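Local structure of Lmo2125 protein (Listeria monocytogenes serovar 1/2a, 5TU0) at residues F178-E181 and G182-K186; V377-I380 and E381-T385. The protein binds maltose and probably delivers it to a bacterial sugar transporter as an extracellular solute-binding lipoprotein. The protein carries 2 engineered substitutions. All coordinates share one frame; numbering follows the deposited sequence.

Contact 1 (F178-E181 and G182-K186); sequences FGDE and GTNPK
Phe178 O meets Gly182 N at 3.0 Å across a tight turn that folds the chain back on itself, a weak, bent bond (129°); Gly182 N also bonds weakly to Gly179 O. Residues 180-182 have left-handed backbone conformation, and glycine, lacking a side chain, readily adopts the positive phi of 83° at Gly182. The Phe178 ring carries the apolar part: Pro185 CA lies over one face, 4.0 Å from the ring centroid, a CH-pi contact offset toward the ring's rim. Phe178 CG lies beside its backbone N (chi1 -60°), which turns the ring to face Pro185 CA. Phe178 CB is 3.4 Å from Asn184 O. Proline suits this place because its closed ring restricts phi where the chain turns the corner, and its apolar CB lies near Phe178 CE1.

Gly179 O gathers the returning chain, accepting from Thr183 N at 3.2 Å and from Asn184 N at 3.1 Å, the latter above the carbonyl plane. Asp180 O is also gripped twice, by Thr183 N and by the Thr183 hydroxyl. Thr183 OG1 lies 2.7 Å from Asp180 O, set between its own backbone N and carbonyl carbon (chi1 64°). Asn184 forms an Asx turn: Asn184 OD1 accepts from Lys186 N at 3.0 Å, while Asn184 ND2 donates to a water that bonds weakly to Asp180 OD1. Short polar side chains thus serve the exposed side of the turn.

This short, weakly bonded turn leads into strand 187-189. Phe178 and Pro185 both pack on Ile345 of a loop, Glu181 O takes a hydrogen bond from Lys98, and Lys186 reaches helix 369-387.

Contact 2 (V377-I380 and E381-T385); sequences VKVI and EDNVT
Glu381 folds back along the helix over Val377, four residues earlier. Glu381 CG is 3.2 Å from Val377 O and Glu381 OE2 is 3.7 Å from Val377 CG1, the two side chains crossing at a slant. The torsion puts Glu381 CG beside its own backbone N (chi1 -74°), which turns the chain toward the preceding turn of helix. Asp382 leans back in the same way, Asp382 OD2 lying 3.8 Å from Lys378 CG. Asn383 runs alongside Val379, and Asn383 ND2 is 3.9 Å from Val379 CG1. On the buried side Ile380 CG2 meets Val384 CG2 at 4.3 Å.

The alpha-helical backbone sets these i to i+4 pairs. The Glu381 N to Val377 O bond, 2.9 Å, is nearly straight (172°); Asp382, Asn383 and Val384 repeat it to Lys378, Val379 and Ile380. Farther out, Val377 and Ile380 pack on Ile188 of strand 187-189, and Val384 on Glu350 of helix 348-363.

The chemistry is that of an amphipathic helix: apolar Val377, Ile380 and Val384 suit the covered face, while Lys378 and Asp382 suit the exposed side, where Val379 also sits beside Asn383. Lys378 NZ and Asp382 OD2 are not in contact (5.4 Å), so any attraction between these charges is probably weak.

How the contacts relate
Contact 1 comes first along the chain, at a turn that runs into strand 187-189; contact 2 follows much later, within helix 369-387 near the C-terminus. Their centres are 14 Å apart, on the same side of the chain's centre, and the two touch through packing: Lys186 NZ is 3.5 Å from Thr385 OG1, and Pro185 also approaches Val384. Strand 187-189, entered directly from contact 1, supplies Ile188 to the covered face of contact 2, while Glu347 touches both Pro185 and Val384. The C-terminal helix is thus laid against a mid-chain turn, joining distant parts of the sequence in this solute-binding fold.

Contact 1 (F178-E181 and G182-K186)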
ATOM      1  N   PHE A 178       7.168  -1.647  14.508  1.00 22.60           N
ATOM      2  CA  PHE A 178       8.477  -1.436  15.137  1.00 24.03           C
ATOM      3  C   PHE A 178       8.638   0.015  15.618  1.00 24.66           C
ATOM      4  O   PHE A 178       8.243   0.954  14.939  1.00 23.99           O
ATOM      5  CB  PHE A 178       9.631  -1.761  14.173  1.00 24.09           C
ATOM      6  CG  PHE A 178       9.661  -3.182  13.678  1.00 23.94           C
ATOM      7  CD1 PHE A 178       9.551  -4.258  14.557  1.00 24.31           C
ATOM      8  CD2 PHE A 178       9.882  -3.450  12.331  1.00 24.23           C
ATOM      9  CE1 PHE A 178       9.626  -5.563  14.095  1.00 24.12           C
ATOM     10  CE2 PHE A 178       9.941  -4.757  11.868  1.00 24.20           C
ATOM     11  CZ  PHE A 178       9.813  -5.808  12.745  1.00 24.50           C
ATOM     12  N   GLY A 179       9.233   0.190  16.794  1.00 26.13           N
ATOM     13  CA  GLY A 179       9.485   1.525  17.359  1.00 27.55           C
ATOM     14  C   GLY A 179      10.534   2.319  16.564  1.00 29.00           C
ATOM     15  O   GLY A 179      11.072   1.824  15.572  1.00 27.24           O
ATOM     16  N   ASP A 180      10.810   3.541  17.012  1.00 31.30           N
ATOM     17  CA  ASP A 180      11.716   4.468  16.326  1.00 34.04           C
ATOM     18  C   ASP A 180      11.308   4.603  14.847  1.00 33.96           C
ATOM     19  O   ASP A 180      12.120   4.398  13.939  1.00 31.99           O
ATOM     20  CB  ASP A 180      13.189   4.045  16.468  1.00 36.18           C
ATOM     21  CG  ASP A 180      13.663   4.013  17.923  1.00 39.53           C
ATOM     22  OD1 ASP A 180      12.939   4.519  18.815  1.00 42.36           O
ATOM     23  OD2 ASP A 180      14.768   3.482  18.177  1.00 42.44           O
ATOM     24  N   GLU A 181      10.035   4.926  14.633  1.00 34.20           N
ATOM     25  CA  GLU A 181       9.457   5.099  13.289  1.00 36.99           C
ATOM     26  C   GLU A 181       9.717   3.920  12.330  1.00 35.01           C
ATOM     27  O   GLU A 181      10.035   4.111  11.150  1.00 32.71           O
ATOM     28  CB  GLU A 181       9.900   6.435  12.657  1.00 41.67           C
ATOM     29  CG  GLU A 181       9.394   7.663  13.407  1.00 46.57           C
ATOM     30  CD  GLU A 181       9.817   8.991  12.776  1.00 51.80           C
ATOM     31  OE1 GLU A 181      10.364   9.009  11.641  1.00 56.76           O
ATOM     32  OE2 GLU A 181       9.589  10.037  13.425  1.00 56.40           O
ATOM     33  N   GLY A 182       9.562   2.706  12.858  1.00 32.40           N
ATOM     34  CA  GLY A 182       9.677   1.487  12.059  1.00 31.19           C
ATOM     35  C   GLY A 182      11.071   0.953  11.806  1.00 30.92           C
ATOM     36  O   GLY A 182      11.240   0.103  10.937  1.00 30.48           O
ATOM     37  N   THR A 183      12.058   1.396  12.593  1.00 30.25           N
ATOM     38  CA  THR A 183      13.443   0.988  12.393  1.00 30.17           C
ATOM     39  C   THR A 183      14.053   0.147  13.514  1.00 30.18           C
ATOM     40  O   THR A 183      15.173  -0.340  13.354  1.00 31.87           O
ATOM     41  CB  THR A 183      14.333   2.233  12.214  1.00 31.45           C
ATOM     42  OG1 THR A 183      14.331   3.007  13.419  1.00 31.29           O
ATOM     43  CG2 THR A 183      13.815   3.093  11.060  1.00 31.67           C
ATOM     44  N   ASN A 184      13.357  -0.017  14.641  1.00 28.04           N
ATOM     45  CA  ASN A 184      13.891  -0.785  15.757  1.00 28.14           C
ATOM     46  C   ASN A 184      13.130  -2.111  15.920  1.00 27.67           C
ATOM     47  O   ASN A 184      12.070  -2.149  16.557  1.00 26.48           O
ATOM     48  CB  ASN A 184      13.836   0.022  17.048  1.00 28.51           C
ATOM     49  CG  ASN A 184      14.418  -0.733  18.229  1.00 29.57           C
ATOM     50  OD1 ASN A 184      14.964  -1.838  18.088  1.00 30.28           O
ATOM     51  ND2 ASN A 184      14.314  -0.140  19.405  1.00 30.84           N
ATOM     52  N   PRO A 185      13.706  -3.212  15.402  1.00 27.39           N
ATOM     53  CA  PRO A 185      13.004  -4.495  15.463  1.00 27.24           C
ATOM     54  C   PRO A 185      12.933  -5.112  16.860  1.00 27.67           C
ATOM     55  O   PRO A 185      12.272  -6.136  17.021  1.00 27.11           O
ATOM     56  CB  PRO A 185      13.814  -5.373  14.514  1.00 27.30           C
ATOM     57  CG  PRO A 185      15.183  -4.828  14.585  1.00 27.88           C
ATOM     58  CD  PRO A 185      15.041  -3.348  14.797  1.00 28.35           C
ATOM     59  N   LYS A 186      13.598  -4.505  17.848  1.00 28.36           N
ATOM     60  CA  LYS A 186      13.547  -5.012  19.229  1.00 30.18           C
ATOM     61  C   LYS A 186      12.442  -4.323  20.031  1.00 29.11           C
ATOM     62  O   LYS A 186      12.272  -4.609  21.217  1.00 29.63           O
ATOM     63  CB  LYS A 186      14.895  -4.848  19.945  1.00 32.52           C
ATOM     64  CG  LYS A 186      16.128  -5.244  19.142  1.00 35.56           C
ATOM     65  CD  LYS A 186      16.093  -6.633  18.519  1.00 37.48           C
ATOM     66  CE  LYS A 186      16.203  -7.746  19.553  1.00 38.82           C
ATOM     67  NZ  LYS A 186      16.403  -9.074  18.888  1.00 38.75           N
TER
HETATM   68  O   HOH W   1      12.198   1.973  20.025  1.00 32.53           O

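Contact 2 (V377-I380 and E381-T385)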
ATOM      1  N   VAL A 377       3.380 -11.837  19.467  1.00 22.89           N
ATOM      2  CA  VAL A 377       4.581 -11.004  19.564  1.00 24.57           C
ATOM      3  C   VAL A 377       5.778 -11.864  20.017  1.00 25.52           C
ATOM      4  O   VAL A 377       6.908 -11.664  19.539  1.00 24.89           O
ATOM      5  CB  VAL A 377       4.346  -9.765  20.443  1.00 24.02           C
ATOM      6  CG1 VAL A 377       5.658  -9.066  20.798  1.00 25.43           C
ATOM      7  CG2 VAL A 377       3.408  -8.810  19.720  1.00 23.93           C
ATOM      8  N   LYS A 378       5.536 -12.827  20.915  1.00 26.92           N
ATOM      9  CA  LYS A 378       6.615 -13.712  21.351  1.00 29.53           C
ATOM     10  C   LYS A 378       7.126 -14.535  20.157  1.00 28.30           C
ATOM     11  O   LYS A 378       8.322 -14.757  20.033  1.00 28.51           O
ATOM     12  CB  LYS A 378       6.195 -14.616  22.528  1.00 32.94           C
ATOM     13  CG  LYS A 378       7.337 -15.479  23.031  1.00 37.46           C
ATOM     14  CD  LYS A 378       7.094 -16.027  24.442  1.00 44.19           C
ATOM     15  CE  LYS A 378       8.379 -16.614  25.021  1.00 47.14           C
ATOM     16  NZ  LYS A 378       8.259 -16.905  26.480  1.00 52.06           N
ATOM     17  N   VAL A 379       6.232 -14.952  19.271  1.00 26.80           N
ATOM     18  CA  VAL A 379       6.634 -15.698  18.066  1.00 27.31           C
ATOM     19  C   VAL A 379       7.527 -14.821  17.182  1.00 25.48           C
ATOM     20  O   VAL A 379       8.583 -15.254  16.715  1.00 23.60           O
ATOM     21  CB  VAL A 379       5.409 -16.183  17.253  1.00 27.53           C
ATOM     22  CG1 VAL A 379       5.800 -16.690  15.872  1.00 28.67           C
ATOM     23  CG2 VAL A 379       4.649 -17.260  18.010  1.00 29.59           C
ATOM     24  N   ILE A 380       7.099 -13.584  16.975  1.00 24.68           N
ATOM     25  CA  ILE A 380       7.841 -12.663  16.112  1.00 25.20           C
ATOM     26  C   ILE A 380       9.237 -12.364  16.694  1.00 25.21           C
ATOM     27  O   ILE A 380      10.239 -12.466  15.987  1.00 25.21           O
ATOM     28  CB  ILE A 380       7.033 -11.363  15.896  1.00 24.71           C
ATOM     29  CG1 ILE A 380       5.703 -11.673  15.178  1.00 25.30           C
ATOM     30  CG2 ILE A 380       7.839 -10.355  15.097  1.00 24.22           C
ATOM     31  CD1 ILE A 380       4.747 -10.502  15.130  1.00 24.93           C
ATOM     32  N   GLU A 381       9.273 -12.012  17.982  1.00 26.29           N
ATOM     33  CA  GLU A 381      10.503 -11.701  18.721  1.00 28.92           C
ATOM     34  C   GLU A 381      11.521 -12.814  18.643  1.00 29.36           C
ATOM     35  O   GLU A 381      12.716 -12.567  18.427  1.00 28.57           O
ATOM     36  CB  GLU A 381      10.207 -11.492  20.206  1.00 32.25           C
ATOM     37  CG  GLU A 381       9.533 -10.189  20.536  1.00 36.10           C
ATOM     38  CD  GLU A 381       9.209 -10.052  22.014  1.00 37.68           C
ATOM     39  OE1 GLU A 381       9.187 -11.065  22.755  1.00 41.67           O
ATOM     40  OE2 GLU A 381       8.971  -8.909  22.425  1.00 42.67           O
ATOM     41  N   ASP A 382      11.040 -14.037  18.834  1.00 28.63           N
ATOM     42  CA  ASP A 382      11.907 -15.200  18.806  1.00 30.93           C
ATOM     43  C   ASP A 382      12.456 -15.416  17.407  1.00 29.69           C
ATOM     44  O   ASP A 382      13.635 -15.706  17.260  1.00 30.41           O
ATOM     45  CB  ASP A 382      11.203 -16.448  19.371  1.00 33.50           C
ATOM     46  CG  ASP A 382      11.005 -16.372  20.891  1.00 37.42           C
ATOM     47  OD1 ASP A 382      11.520 -15.416  21.524  1.00 41.77           O
ATOM     48  OD2 ASP A 382      10.336 -17.264  21.466  1.00 41.25           O
ATOM     49  N   ASN A 383      11.616 -15.258  16.387  1.00 28.62           N
ATOM     50  CA  ASN A 383      12.098 -15.373  14.994  1.00 28.86           C
ATOM     51  C   ASN A 383      13.118 -14.294  14.643  1.00 28.09           C
ATOM     52  O   ASN A 383      14.099 -14.577  13.960  1.00 28.94           O
ATOM     53  CB  ASN A 383      10.947 -15.355  14.000  1.00 28.32           C
ATOM     54  CG  ASN A 383      10.224 -16.684  13.932  1.00 29.95           C
ATOM     55  OD1 ASN A 383      10.826 -17.741  14.132  1.00 32.13           O
ATOM     56  ND2 ASN A 383       8.937 -16.646  13.618  1.00 29.70           N
ATOM     57  N   VAL A 384      12.889 -13.069  15.109  1.00 27.43           N
ATOM     58  CA  VAL A 384      13.827 -11.966  14.867  1.00 28.03           C
ATOM     59  C   VAL A 384      15.205 -12.294  15.479  1.00 29.79           C
ATOM     60  O   VAL A 384      16.237 -12.156  14.814  1.00 31.36           O
ATOM     61  CB  VAL A 384      13.272 -10.617  15.408  1.00 26.81           C
ATOM     62  CG1 VAL A 384      14.349  -9.542  15.448  1.00 28.23           C
ATOM     63  CG2 VAL A 384      12.093 -10.145  14.573  1.00 26.07           C
ATOM     64  N   THR A 385      15.198 -12.739  16.734  1.00 29.87           N
ATOM     65  CA  THR A 385      16.411 -13.112  17.451  1.00 32.27           C
ATOM     66  C   THR A 385      17.179 -14.240  16.772  1.00 33.84           C
ATOM     67  O   THR A 385      18.417 -14.179  16.658  1.00 32.66           O
ATOM     68  CB  THR A 385      16.072 -13.543  18.886  1.00 33.24           C
ATOM     69  OG1 THR A 385      15.493 -12.429  19.580  1.00 32.61           O
ATOM     70  CG2 THR A 385      17.315 -14.029  19.642  1.00 36.31           C
TER